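Local atomic coordinates of putative glycosylhydrolase (Parabacteroides distasonis, PDB entry 3S5Q), a protein that is probably a glycoside-cleaving hydrolase of the 3-keto-disaccharide hydrolase family, built on a concanavalin A-like beta-sandwich. Residues Asn73-Val78 / Pro103-Tyr108; Val79-Asp84 / Ile140-Gln145; Ser116-Lys121 / Glu175-Leu180; Lys121-Gln126 / Lys154-Ala159; Asp163-Thr168 / Pro183-Pro188. All blocks are in the same frame, centred on the assembly; numbering follows the deposited sequence. Where two conformers were deposited one is given.

Contact 1 (Asn73-Val78 / Pro103-Tyr108); sequences NTNSGV and PEWQSY
Asn73 and Glu104 bring the two backbones to within 7.9 Å between their CA atoms, where the lead-in to strand 75-82 of the concanavalin A-like sandwich passes a short 3-10 turn at 103-107. No backbone bond crosses this gap, so side chains fill it. Trp105 reaches over with the pyrrole part of its indole: CG lies anti to the carbonyl carbon (chi1 -77°), which swings the ring toward residues 73-75. There the amide of Asn73 stands almost perpendicular to the indole, with its OD1 3.4 Å from Trp105 NE1. The other branch of the same amide meets a charge, Asn73 ND2 lying 3.4 Å from Glu104 OE1 and nearly as close to OE2, the amide and carboxylate planes 81° apart. The Asn73 amide thus lies between the indole and the carboxylate. Its backbone N is fixed separately by Asp99, while Trp105 also rests on Gln96 and Ala98 of strand 93-98, the edge strand next to 75-82. The contact therefore lays the loop after that edge strand back against its neighbour. Farther along, the Asn75 side chain runs at about a right angle to that of Trp105, its amide tilted 49° to the indole, with Asn75 ND2 3.5 Å from Trp105 CZ2.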
# COMPACT_ATOMS: atom_id res chain seq x y z
N ASN A 73 12.11 -10.48 4.29
CA ASN A 73 11.67 -9.61 5.39
C ASN A 73 11.48 -8.13 5.03
O ASN A 73 11.58 -7.26 5.90
CB ASN A 73 12.62 -9.76 6.59
CG ASN A 73 11.93 -9.50 7.92
OD1 ASN A 73 10.72 -9.23 7.96
ND2 ASN A 73 12.68 -9.58 9.02
N THR A 74 11.21 -7.80 3.77
CA THR A 74 10.76 -6.44 3.45
C THR A 74 9.61 -6.00 4.32
O THR A 74 8.73 -6.78 4.65
CB THR A 74 10.27 -6.31 2.01
OG1 THR A 74 11.36 -6.56 1.13
CG2 THR A 74 9.67 -4.90 1.75
N ASN A 75 9.64 -4.72 4.68
CA ASN A 75 8.60 -4.06 5.47
C ASN A 75 8.46 -2.62 4.91
O ASN A 75 9.44 -1.85 4.90
CB ASN A 75 9.05 -4.06 6.93
CG ASN A 75 7.97 -3.64 7.90
OD1 ASN A 75 7.16 -2.77 7.61
ND2 ASN A 75 7.96 -4.23 9.08
N SER A 76 7.26 -2.28 4.43
CA SER A 76 6.98 -1.02 3.73
C SER A 76 5.44 -0.88 3.74
O SER A 76 4.76 -1.46 4.61
CB SER A 76 7.57 -1.10 2.31
OG SER A 76 7.36 0.08 1.52
N GLY A 77 4.88 -0.18 2.77
CA GLY A 77 3.43 -0.03 2.66
C GLY A 77 3.01 1.13 1.78
O GLY A 77 3.84 1.90 1.28
N VAL A 78 1.69 1.23 1.58
CA VAL A 78 1.09 2.28 0.79
C VAL A 78 0.21 3.06 1.77
O VAL A 78 -0.53 2.48 2.54
CB VAL A 78 0.24 1.74 -0.37
CG1 VAL A 78 -0.38 2.92 -1.19
CG2 VAL A 78 1.08 0.81 -1.26
N PRO A 103 9.60 -15.96 8.72
CA PRO A 103 8.96 -16.58 9.89
C PRO A 103 8.70 -15.59 11.02
O PRO A 103 7.86 -15.82 11.87
CB PRO A 103 10.00 -17.64 10.34
CG PRO A 103 11.26 -17.08 9.88
CD PRO A 103 10.96 -16.52 8.54
N GLU A 104 9.48 -14.51 11.01
CA GLU A 104 9.32 -13.39 11.89
C GLU A 104 7.88 -12.92 11.94
O GLU A 104 7.38 -12.61 13.03
CB GLU A 104 10.22 -12.25 11.37
CG GLU A 104 10.19 -10.93 12.13
CD GLU A 104 11.58 -10.23 12.20
OE1 GLU A 104 12.64 -10.93 12.17
OE2 GLU A 104 11.58 -8.99 12.29
N TRP A 105 7.23 -12.84 10.76
CA TRP A 105 5.84 -12.35 10.68
C TRP A 105 4.80 -13.20 11.44
O TRP A 105 3.72 -12.71 11.71
CB TRP A 105 5.42 -12.12 9.22
CG TRP A 105 5.99 -10.86 8.70
CD1 TRP A 105 7.05 -10.72 7.85
CD2 TRP A 105 5.59 -9.53 9.06
NE1 TRP A 105 7.33 -9.39 7.64
CE2 TRP A 105 6.45 -8.64 8.37
CE3 TRP A 105 4.59 -9.01 9.90
CZ2 TRP A 105 6.32 -7.25 8.49
CZ3 TRP A 105 4.48 -7.62 10.01
CH2 TRP A 105 5.34 -6.77 9.30
N GLN A 106 5.15 -14.44 11.79
CA GLN A 106 4.34 -15.30 12.66
C GLN A 106 4.33 -14.82 14.15
O GLN A 106 3.57 -15.32 14.99
CB GLN A 106 4.88 -16.75 12.55
CG GLN A 106 3.99 -17.90 13.05
CD GLN A 106 2.57 -17.93 12.43
OE1 GLN A 106 2.37 -17.63 11.23
NE2 GLN A 106 1.58 -18.30 13.26
N SER A 107 5.19 -13.85 14.45
CA SER A 107 5.27 -13.23 15.77
C SER A 107 4.32 -12.03 15.91
O SER A 107 4.21 -11.45 17.01
CB SER A 107 6.70 -12.73 16.05
OG SER A 107 7.58 -13.81 16.35
N TYR A 108 3.65 -11.65 14.81
CA TYR A 108 2.75 -10.47 14.78
C TYR A 108 1.33 -10.86 14.39
O TYR A 108 1.10 -11.82 13.63
CB TYR A 108 3.26 -9.39 13.78
CG TYR A 108 4.69 -9.00 14.14
CD1 TYR A 108 4.95 -8.08 15.15
CD2 TYR A 108 5.77 -9.65 13.55
CE1 TYR A 108 6.25 -7.75 15.53
CE2 TYR A 108 7.10 -9.35 13.94
CZ TYR A 108 7.32 -8.39 14.92
OH TYR A 108 8.60 -8.08 15.32

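Contact 2 (Val79-Asp84 / Ile140-Gln145); sequences VIYCTD and ITAKGQ
This is a piece of the sandwich core, where strand 75-82 of the five-stranded sheet faces strand 135-143 of the eight-stranded one and side chains bridge the space between the layers. Ile80 and Tyr81 approach Ile140, Ala142 and Gly144. The tip of Ile80, CD1, lies 4.1 Å from Ala142 CB and 4.4 Å from Ile140 CG2. The same methyl sits over the centre of one face of the Tyr81 ring, 4.1 Å above its plane, so neighbouring side chains of one segment pack together before meeting the opposite sheet. At Tyr81 the chain turns a corner, and CG anti to the carbonyl carbon (chi1 -61°) sends the phenol across. Its hydroxyl donates to Gly144 O at 2.7 Å, in the carbonyl plane and on a lone pair, with a C=O...O angle of 134°. Ala142 CB touches the same OH at 3.3 Å. A water donates to Tyr81 OH at 2.8 Å and weakly accepts from Gly144 N, so the phenol oxygen is held by two bonds where the strand runs out into its turn. Phe62 of strand 62-70, which pairs with 135-143, packs on Ile80, Tyr81 and Ala142, while Ile93 of strand 93-98, the neighbour of 75-82, touches Tyr81.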
# COMPACT_ATOMS: atom_id res chain seq x y z
N VAL A 79 0.35 4.38 1.73
CA VAL A 79 -0.35 5.25 2.63
C VAL A 79 -1.40 6.07 1.84
O VAL A 79 -1.09 6.71 0.84
CB VAL A 79 0.67 6.18 3.34
CG1 VAL A 79 -0.05 7.20 4.28
CG2 VAL A 79 1.76 5.34 4.11
N ILE A 80 -2.65 6.03 2.28
CA ILE A 80 -3.69 6.81 1.63
C ILE A 80 -4.35 7.74 2.65
O ILE A 80 -4.14 7.60 3.86
CB ILE A 80 -4.72 5.91 0.93
CG1 ILE A 80 -5.50 5.06 1.95
CG2 ILE A 80 -4.01 5.07 -0.16
CD1 ILE A 80 -6.73 4.28 1.44
N TYR A 81 -5.08 8.71 2.13
CA TYR A 81 -5.84 9.64 2.93
C TYR A 81 -4.95 10.39 3.94
O TYR A 81 -5.35 10.64 5.07
CB TYR A 81 -6.95 8.89 3.64
CG TYR A 81 -7.98 8.19 2.76
CD1 TYR A 81 -8.09 8.44 1.38
CD2 TYR A 81 -8.96 7.38 3.35
CE1 TYR A 81 -9.10 7.83 0.61
CE2 TYR A 81 -9.96 6.79 2.61
CZ TYR A 81 -10.03 7.02 1.24
OH TYR A 81 -11.04 6.42 0.53
N CYS A 82 -3.72 10.73 3.52
CA CYS A 82 -2.79 11.42 4.43
C CYS A 82 -3.07 12.91 4.46
O CYS A 82 -2.96 13.60 3.45
CB CYS A 82 -1.34 11.20 4.02
SG CYS A 82 -0.19 11.96 5.20
N THR A 83 -3.42 13.43 5.62
CA THR A 83 -3.73 14.85 5.74
C THR A 83 -2.54 15.67 6.25
O THR A 83 -2.62 16.91 6.31
CB THR A 83 -4.93 15.01 6.68
OG1 THR A 83 -4.61 14.39 7.93
CG2 THR A 83 -6.14 14.33 6.06
N ASP A 84 -1.47 14.99 6.70
CA ASP A 84 -0.27 15.66 7.23
C ASP A 84 0.91 14.77 6.97
O ASP A 84 1.08 13.75 7.63
CB ASP A 84 -0.42 15.93 8.72
CG ASP A 84 0.72 16.77 9.30
OD1 ASP A 84 1.90 16.68 8.85
OD2 ASP A 84 0.42 17.52 10.25
N ILE A 140 -5.75 -1.01 -4.82
CA ILE A 140 -6.45 -0.40 -3.67
C ILE A 140 -7.58 0.45 -4.24
O ILE A 140 -7.33 1.40 -4.97
CB ILE A 140 -5.52 0.48 -2.82
CG1 ILE A 140 -4.32 -0.34 -2.28
CG2 ILE A 140 -6.36 1.23 -1.69
CD1 ILE A 140 -3.11 0.47 -1.89
N THR A 141 -8.81 0.10 -3.90
CA THR A 141 -9.98 0.91 -4.28
C THR A 141 -10.35 1.66 -3.02
O THR A 141 -10.61 1.03 -1.99
CB THR A 141 -11.18 0.10 -4.81
OG1 THR A 141 -10.76 -0.70 -5.93
CG2 THR A 141 -12.34 1.05 -5.26
N ALA A 142 -10.34 2.99 -3.13
CA ALA A 142 -10.56 3.92 -2.01
C ALA A 142 -11.73 4.82 -2.36
O ALA A 142 -11.57 5.90 -2.98
CB ALA A 142 -9.30 4.77 -1.73
N LYS A 143 -12.91 4.40 -1.98
CA LYS A 143 -14.12 5.12 -2.39
C LYS A 143 -14.81 5.62 -1.13
O LYS A 143 -15.57 4.90 -0.50
CB LYS A 143 -15.02 4.20 -3.22
CG LYS A 143 -15.97 4.93 -4.13
CD LYS A 143 -17.01 4.00 -4.69
CE LYS A 143 -17.13 4.16 -6.17
NZ LYS A 143 -17.70 2.93 -6.81
N GLY A 144 -14.50 6.85 -0.76
CA GLY A 144 -14.84 7.37 0.56
C GLY A 144 -14.46 6.39 1.68
O GLY A 144 -13.31 5.99 1.83
N GLN A 145 -15.45 6.02 2.49
CA GLN A 145 -15.19 5.12 3.61
C GLN A 145 -15.08 3.62 3.24
O GLN A 145 -14.66 2.80 4.08
CB GLN A 145 -16.22 5.32 4.69
CG GLN A 145 -16.17 6.70 5.33
CD GLN A 145 -17.13 6.81 6.51
OE1 GLN A 145 -18.35 6.70 6.36
NE2 GLN A 145 -16.57 7.04 7.71
O HOH W 1 -11.98 8.48 -1.05

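Contact 3 (Ser116-Lys121 / Glu175-Leu180); sequences SIYGHK and EIPEWL. With EDO (1,2-ethanediol), chain E.
Tyr118, Gly119 and His120 are the residues of segment 116-121 that meet segment 175-180, which ends in a type I beta turn (Pro177-Leu180); the contact joins two long loops of the sandwich. Before them, Ile117 O accepts from both His120 N and Lys121 N, the pattern of a classic beta bulge. Tyr118 holds CG anti to its amide N (chi1 179°), sending the ring out over the turn: CD2 lies 3.8 Å from Leu180 CD1. Its hydroxyl comes to the edge of the Trp179 indole, in the plane of that ring and 3.6 Å from CZ2, the two side chains crossing at about a right angle. One face of the indole is covered from within its own segment by Pro177 CB, 3.4 Å above the ring centre. Gly119, at positive phi, presses its backbone on Pro177, with O 3.5 Å from CD; with no side chain, it lets the two backbones close to 5.4 Å between its CA and that of Ile176. His120 turns back on its own segment: ND1 donates to Tyr118 O at 2.8 Å with an N-H...O angle of 165°, nearly in the imidazole plane. This fixes the ring's rotation and leaves NE2 directed at a water 2.7 Å away, which donates to Leu180 O. Ile176 CG2 packs 3.6 Å from His120 NE2, while Leu180 CD1 lies at the edge of the ring. Behind these loops Ile117 touches strands 93-98, 146-151 and 154-160; from the excursion between strands 154-160 and 192-195, Tyr184 stacks on His120, Trp164 meets it obliquely and Asn170 touches it.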
# COMPACT_ATOMS: atom_id res chain seq x y z
N SER A 116 -2.93 -5.83 4.75
CA SER A 116 -3.83 -5.39 5.81
C SER A 116 -4.01 -3.88 5.74
O SER A 116 -3.13 -3.15 5.26
CB SER A 116 -3.28 -5.77 7.19
OG SER A 116 -2.04 -5.13 7.45
N ILE A 117 -5.17 -3.42 6.20
CA ILE A 117 -5.34 -2.04 6.61
C ILE A 117 -4.68 -2.12 7.98
O ILE A 117 -5.24 -2.66 8.94
CB ILE A 117 -6.81 -1.65 6.68
CG1 ILE A 117 -7.42 -1.67 5.27
CG2 ILE A 117 -7.01 -0.25 7.36
CD1 ILE A 117 -8.92 -1.67 5.25
N TYR A 118 -3.42 -1.72 8.01
CA TYR A 118 -2.49 -2.03 9.11
C TYR A 118 -3.11 -1.73 10.49
O TYR A 118 -3.57 -0.63 10.72
CB TYR A 118 -1.17 -1.25 8.91
CG TYR A 118 -0.18 -1.49 10.00
CD1 TYR A 118 0.55 -2.67 10.03
CD2 TYR A 118 0.03 -0.54 11.01
CE1 TYR A 118 1.43 -2.93 11.02
CE2 TYR A 118 0.97 -0.80 12.04
CZ TYR A 118 1.66 -2.00 12.03
OH TYR A 118 2.60 -2.31 13.01
N GLY A 119 -3.11 -2.73 11.37
CA GLY A 119 -3.56 -2.56 12.77
C GLY A 119 -5.08 -2.55 12.96
O GLY A 119 -5.55 -2.52 14.11
N HIS A 120 -5.83 -2.63 11.84
CA HIS A 120 -7.28 -2.55 11.84
C HIS A 120 -8.03 -3.74 11.21
O HIS A 120 -9.06 -4.17 11.74
CB HIS A 120 -7.74 -1.21 11.15
CG HIS A 120 -7.24 0.02 11.86
ND1 HIS A 120 -5.90 0.41 11.84
CD2 HIS A 120 -7.88 0.94 12.64
CE1 HIS A 120 -5.75 1.50 12.58
NE2 HIS A 120 -6.95 1.86 13.06
N LYS A 121 -7.57 -4.20 10.06
CA LYS A 121 -8.20 -5.36 9.40
C LYS A 121 -7.21 -6.09 8.51
O LYS A 121 -6.58 -5.47 7.61
CB LYS A 121 -9.44 -4.93 8.59
CG LYS A 121 -10.15 -6.19 7.99
CD LYS A 121 -11.56 -5.99 7.67
CE LYS A 121 -12.31 -7.33 7.50
NZ LYS A 121 -13.69 -7.12 6.85
N GLU A 175 -7.07 -5.33 19.57
CA GLU A 175 -6.35 -4.06 19.82
C GLU A 175 -5.93 -3.36 18.56
O GLU A 175 -5.48 -3.98 17.61
CB GLU A 175 -5.07 -4.31 20.65
CG GLU A 175 -5.29 -4.50 22.17
CD GLU A 175 -5.81 -3.26 22.87
OE1 GLU A 175 -5.80 -2.19 22.24
OE2 GLU A 175 -6.23 -3.35 24.04
N ILE A 176 -6.06 -2.05 18.60
CA ILE A 176 -5.51 -1.18 17.57
C ILE A 176 -4.16 -0.69 18.14
O ILE A 176 -4.07 -0.44 19.33
CB ILE A 176 -6.46 -0.03 17.27
CG1 ILE A 176 -7.77 -0.60 16.66
CG2 ILE A 176 -5.79 1.03 16.32
CD1 ILE A 176 -8.86 0.52 16.33
N PRO A 177 -3.10 -0.63 17.32
CA PRO A 177 -1.84 -0.11 17.84
C PRO A 177 -2.00 1.26 18.48
O PRO A 177 -2.77 2.10 17.97
CB PRO A 177 -0.92 -0.07 16.61
CG PRO A 177 -1.46 -1.15 15.71
CD PRO A 177 -2.97 -1.09 15.91
N GLU A 178 -1.32 1.42 19.62
CA GLU A 178 -1.43 2.63 20.47
C GLU A 178 -1.15 3.91 19.70
O GLU A 178 -1.73 4.97 19.99
CB GLU A 178 -0.46 2.57 21.66
N TRP A 179 -0.25 3.80 18.72
CA TRP A 179 0.21 4.91 17.91
C TRP A 179 -0.71 5.25 16.71
O TRP A 179 -0.39 6.14 15.92
CB TRP A 179 1.68 4.63 17.46
CG TRP A 179 1.85 3.42 16.58
CD1 TRP A 179 1.78 3.39 15.20
CD2 TRP A 179 2.17 2.09 16.99
NE1 TRP A 179 1.98 2.11 14.74
CE2 TRP A 179 2.24 1.29 15.81
CE3 TRP A 179 2.34 1.48 18.22
CZ2 TRP A 179 2.49 -0.08 15.84
CZ3 TRP A 179 2.64 0.07 18.25
CH2 TRP A 179 2.71 -0.67 17.08
N LEU A 180 -1.86 4.54 16.59
CA LEU A 180 -2.89 4.83 15.59
C LEU A 180 -4.21 5.14 16.32
O LEU A 180 -5.15 4.33 16.30
CB LEU A 180 -3.06 3.63 14.63
CG LEU A 180 -1.81 3.13 13.88
CD1 LEU A 180 -2.14 1.84 13.06
CD2 LEU A 180 -1.23 4.24 13.00
C1 EDO E . -13.12 -9.57 1.85
O1 EDO E . -14.18 -9.91 0.92
C2 EDO E . -13.47 -9.77 3.33
O2 EDO E . -12.70 -8.88 4.17
O HOH W 2 -7.41 3.91 14.75

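Contact 4 (Lys121-Gln126 / Lys154-Ala159); sequences KGANEQ and KHIVSA. With EDO (1,2-ethanediol), chain E.
Lys121 reaches over strand 154-160, an edge of the eight-stranded sandwich sheet, as the loop 121-126 runs past it roughly antiparallel (159° between end-to-end directions). From CB its chain stays extended: CG lies 4.2 Å from Val157 CG1, CD is 4.1 Å from Ala159 CB, CE approaches O2 of a bound ethanediol, and NZ donates to Ser158 O at 3.0 Å, nearly along the C=O axis. NZ also makes a weak bond to that O2. Next, Ala123 CB packs on Ile156 CB beside the beta bulge that Ile156 and Val157 form opposite Ile149. Asn124 grips the strand twice. Its backbone N donates to Ile156 O at 2.9 Å, on a lone pair, and its ND2 to His155 O at 3.0 Å. With CG tucked between the backbone N and carbonyl carbon (chi1 61°), the amide folds back over the strand to make the second bond. A water donates to both Gly122 O and Ile156 O and joins them to the ethanediol, probably from the crystallisation liquor. His155 and Ser158 turn their polar ends to Asp148 of strand 146-151. At the far end a salt bridge closes the row, Lys154 NZ meeting Glu125 OE2 on its syn side at 2.6 Å.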
# COMPACT_ATOMS: atom_id res chain seq x y z
N LYS A 121 -7.57 -4.20 10.06
CA LYS A 121 -8.20 -5.36 9.40
C LYS A 121 -7.21 -6.09 8.51
O LYS A 121 -6.58 -5.47 7.61
CB LYS A 121 -9.44 -4.93 8.59
CG LYS A 121 -10.15 -6.19 7.99
CD LYS A 121 -11.56 -5.99 7.67
CE LYS A 121 -12.31 -7.33 7.50
NZ LYS A 121 -13.69 -7.12 6.85
N GLY A 122 -7.06 -7.39 8.77
CA GLY A 122 -6.15 -8.25 8.01
C GLY A 122 -6.74 -8.91 6.77
O GLY A 122 -7.93 -8.81 6.49
N ALA A 123 -5.89 -9.63 6.02
CA ALA A 123 -6.33 -10.35 4.83
C ALA A 123 -7.27 -11.53 5.15
O ALA A 123 -7.21 -12.17 6.23
CB ALA A 123 -5.12 -10.83 4.01
N ASN A 124 -8.16 -11.83 4.22
CA ASN A 124 -9.06 -12.96 4.44
C ASN A 124 -8.39 -14.32 4.16
O ASN A 124 -8.99 -15.37 4.42
CB ASN A 124 -10.41 -12.77 3.74
CG ASN A 124 -10.31 -12.65 2.23
OD1 ASN A 124 -9.28 -12.97 1.59
ND2 ASN A 124 -11.41 -12.17 1.63
N GLU A 125 -7.13 -14.27 3.74
CA GLU A 125 -6.39 -15.44 3.33
C GLU A 125 -4.92 -15.08 3.50
O GLU A 125 -4.50 -14.02 3.02
CB GLU A 125 -6.66 -15.75 1.86
CG GLU A 125 -6.02 -17.03 1.37
CD GLU A 125 -6.37 -17.34 -0.09
OE1 GLU A 125 -7.27 -16.65 -0.66
OE2 GLU A 125 -5.75 -18.26 -0.66
N GLN A 126 -4.16 -15.92 4.22
CA GLN A 126 -2.77 -15.63 4.51
C GLN A 126 -1.87 -16.05 3.36
O GLN A 126 -2.22 -16.93 2.55
CB GLN A 126 -2.31 -16.31 5.82
CG GLN A 126 -3.03 -15.79 7.08
CD GLN A 126 -2.91 -14.28 7.27
OE1 GLN A 126 -1.81 -13.77 7.49
NE2 GLN A 126 -4.03 -13.56 7.18
N LYS A 154 -6.63 -11.72 -5.81
CA LYS A 154 -7.52 -12.13 -4.76
C LYS A 154 -8.02 -10.92 -4.00
O LYS A 154 -7.24 -10.06 -3.63
CB LYS A 154 -6.80 -13.11 -3.83
CG LYS A 154 -6.37 -14.37 -4.55
CD LYS A 154 -5.95 -15.43 -3.56
CE LYS A 154 -5.76 -16.81 -4.22
NZ LYS A 154 -5.63 -17.92 -3.20
N HIS A 155 -9.33 -10.84 -3.81
CA HIS A 155 -9.96 -9.77 -3.02
C HIS A 155 -9.81 -10.04 -1.51
O HIS A 155 -10.67 -10.70 -0.90
CB HIS A 155 -11.44 -9.66 -3.42
CG HIS A 155 -12.18 -8.54 -2.79
ND1 HIS A 155 -13.56 -8.50 -2.75
CD2 HIS A 155 -11.76 -7.41 -2.17
CE1 HIS A 155 -13.95 -7.38 -2.16
NE2 HIS A 155 -12.87 -6.71 -1.79
N ILE A 156 -8.69 -9.58 -0.93
CA ILE A 156 -8.34 -9.98 0.44
C ILE A 156 -8.98 -9.10 1.54
O ILE A 156 -9.13 -9.55 2.68
CB ILE A 156 -6.81 -10.07 0.65
CG1 ILE A 156 -6.10 -8.81 0.15
CG2 ILE A 156 -6.22 -11.34 -0.04
CD1 ILE A 156 -4.67 -8.66 0.74
N VAL A 157 -9.32 -7.86 1.22
CA VAL A 157 -9.85 -6.96 2.24
C VAL A 157 -10.97 -6.15 1.67
O VAL A 157 -10.88 -5.64 0.55
CB VAL A 157 -8.73 -6.01 2.87
CG1 VAL A 157 -9.30 -5.09 4.02
CG2 VAL A 157 -7.56 -6.78 3.35
N SER A 158 -12.05 -6.06 2.43
CA SER A 158 -13.16 -5.16 2.15
C SER A 158 -13.51 -4.60 3.52
O SER A 158 -13.76 -5.36 4.46
CB SER A 158 -14.35 -5.87 1.53
OG SER A 158 -15.30 -4.93 1.03
N ALA A 159 -13.47 -3.28 3.64
CA ALA A 159 -13.71 -2.65 4.92
C ALA A 159 -14.49 -1.35 4.74
O ALA A 159 -14.25 -0.57 3.79
CB ALA A 159 -12.33 -2.45 5.67
C1 EDO E . -13.12 -9.57 1.85
O1 EDO E . -14.18 -9.91 0.92
C2 EDO E . -13.47 -9.77 3.33
O2 EDO E . -12.70 -8.88 4.17
O HOH W 3 -10.28 -9.38 5.34

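Contact 5 (Asp163-Thr168 / Pro183-Pro188); sequences DWTSGT and PYANMP. With EDO (1,2-ethanediol), chain G.
Trp164 and Ala185 share the one direct hydrogen bond between these two runs of a long loop: Ala185 N donates to Trp164 O at 2.9 Å, N-H...O angle 156°, from above the carbonyl plane rather than on a lone pair. Trp164 is the centre of an inverse gamma turn. A second polar link goes through water, which donates to Ser166 O and accepts from Tyr184 N, each at 2.8 Å. Ser166 OG itself accepts from Thr168 N in an ST turn, and also from Thr169 N. Van der Waals contacts fill the rest. Pro183 lies against the backbone, with CB 3.6 Å from Thr165 O and CG 3.5 Å from Gly167 N, where the CA atoms of Gly167 and Pro183 come within 3.7 Å. The apolar pair is Trp164 and Tyr184, which touch near their roots, CB to CB 3.7 Å, before the rings diverge. Outside this pairing, Thr165 OG1 donates to an ethanediol, probably from the crystallisation liquor. Both segments belong to the excursion between strands 154-160 and 192-195, which lacks regular strands here. Within it Trp164 NE1 donates to Asn170 OD1, while His120 against both rings, and Lys121 against Trp164, tie it to the loop before strand 135-143.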
# COMPACT_ATOMS: atom_id res chain seq x y z
N ASP A 163 -17.40 1.57 10.41
CA ASP A 163 -17.49 0.58 11.49
C ASP A 163 -16.46 0.84 12.62
O ASP A 163 -16.64 0.37 13.74
CB ASP A 163 -17.27 -0.85 10.94
CG ASP A 163 -18.33 -1.28 9.93
OD1 ASP A 163 -19.36 -0.62 9.79
OD2 ASP A 163 -18.12 -2.33 9.29
N TRP A 164 -15.38 1.56 12.31
CA TRP A 164 -14.32 1.85 13.26
C TRP A 164 -14.65 3.07 14.12
O TRP A 164 -14.01 4.12 14.02
CB TRP A 164 -12.99 2.00 12.54
CG TRP A 164 -12.33 0.65 12.33
CD1 TRP A 164 -11.38 0.09 13.12
CD2 TRP A 164 -12.64 -0.33 11.32
NE1 TRP A 164 -11.04 -1.18 12.65
CE2 TRP A 164 -11.82 -1.46 11.55
CE3 TRP A 164 -13.55 -0.38 10.26
CZ2 TRP A 164 -11.86 -2.62 10.73
CZ3 TRP A 164 -13.62 -1.51 9.47
CH2 TRP A 164 -12.76 -2.62 9.70
N THR A 165 -15.65 2.93 14.99
CA THR A 165 -16.05 4.03 15.86
C THR A 165 -15.11 4.24 17.07
O THR A 165 -15.12 5.31 17.70
CB THR A 165 -17.50 3.85 16.34
OG1 THR A 165 -17.66 2.54 16.88
CG2 THR A 165 -18.43 4.04 15.17
N SER A 166 -14.31 3.22 17.37
CA SER A 166 -13.22 3.32 18.40
C SER A 166 -11.84 3.54 17.78
O SER A 166 -11.51 2.89 16.78
CB SER A 166 -13.16 2.04 19.27
OG SER A 166 -12.03 2.02 20.17
N GLY A 167 -11.03 4.44 18.38
CA GLY A 167 -9.61 4.60 18.05
C GLY A 167 -8.66 3.55 18.63
O GLY A 167 -7.47 3.46 18.23
N THR A 168 -9.19 2.75 19.55
CA THR A 168 -8.39 1.75 20.29
C THR A 168 -8.76 0.27 20.11
O THR A 168 -7.94 -0.62 20.41
CB THR A 168 -8.47 2.04 21.79
OG1 THR A 168 -9.83 1.88 22.24
CG2 THR A 168 -7.95 3.52 22.11
N PRO A 183 -10.16 7.28 15.63
CA PRO A 183 -11.15 6.33 15.18
C PRO A 183 -11.21 6.42 13.66
O PRO A 183 -11.31 7.51 13.12
CB PRO A 183 -12.45 6.83 15.83
CG PRO A 183 -12.02 7.55 16.99
CD PRO A 183 -10.72 8.21 16.60
N TYR A 184 -11.03 5.30 12.96
CA TYR A 184 -10.99 5.41 11.51
C TYR A 184 -12.33 5.81 10.91
O TYR A 184 -12.35 6.29 9.77
CB TYR A 184 -10.50 4.13 10.87
CG TYR A 184 -9.01 4.01 10.77
CD1 TYR A 184 -8.14 4.83 11.50
CD2 TYR A 184 -8.46 3.03 9.95
CE1 TYR A 184 -6.75 4.68 11.38
CE2 TYR A 184 -7.08 2.89 9.82
CZ TYR A 184 -6.24 3.70 10.55
OH TYR A 184 -4.90 3.50 10.40
N ALA A 185 -13.43 5.69 11.67
CA ALA A 185 -14.74 6.27 11.25
C ALA A 185 -14.70 7.79 11.12
O ALA A 185 -15.52 8.38 10.40
CB ALA A 185 -15.89 5.85 12.20
N ASN A 186 -13.76 8.42 11.82
CA ASN A 186 -13.61 9.89 11.83
C ASN A 186 -12.51 10.48 10.91
O ASN A 186 -12.26 11.70 10.88
CB ASN A 186 -13.39 10.34 13.27
CG ASN A 186 -14.61 10.08 14.18
OD1 ASN A 186 -15.71 9.77 13.70
ND2 ASN A 186 -14.42 10.24 15.49
N MSE A 187 -11.81 9.59 10.19
CA MSE A 187 -10.73 9.94 9.28
C MSE A 187 -11.30 10.51 7.98
O MSE A 187 -12.18 9.90 7.38
CB MSE A 187 -9.91 8.69 8.97
CG MSE A 187 -9.12 8.10 10.19
SE MSE A 187 -7.74 9.28 10.81
CE MSE A 187 -6.36 8.92 9.61
N PRO A 188 -10.82 11.71 7.55
CA PRO A 188 -11.04 12.22 6.19
C PRO A 188 -10.73 11.19 5.12
O PRO A 188 -9.77 10.44 5.29
CB PRO A 188 -10.01 13.34 6.07
CG PRO A 188 -9.87 13.85 7.44
CD PRO A 188 -9.85 12.56 8.27
C1 EDO G . -17.03 2.62 20.99
O1 EDO G . -17.45 2.23 19.68
C2 EDO G . -17.02 1.43 21.95
O2 EDO G . -15.78 1.14 22.52
O HOH W 4 -10.00 3.09 14.43

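How the contacts relate
Along the chain, contact 1 closes first, returning the 103-108 loop to the start of strand 75-82. That strand continues directly into contact 2, which spans to 140-145 in the opposite sheet and crosses contacts 1, 3 and 4; Val78 touches Ile140 where contacts 1 and 2 meet. Contact 3 opens at 116-121 and closes at 175-180, enclosing contact 4, with which it shares Lys121; Ile117 packs on Val157 and Ala159 between them. Contact 5 closes the smallest loop, 163-168 to 183-188, crosses contact 3 and touches it where Thr168 O meets Ile176 N and His120 meets Tyr184. It also reaches contact 2, Pro188 lying against Tyr81. Together they join both sheets to the long loops that follow strands 93-98 and 154-160.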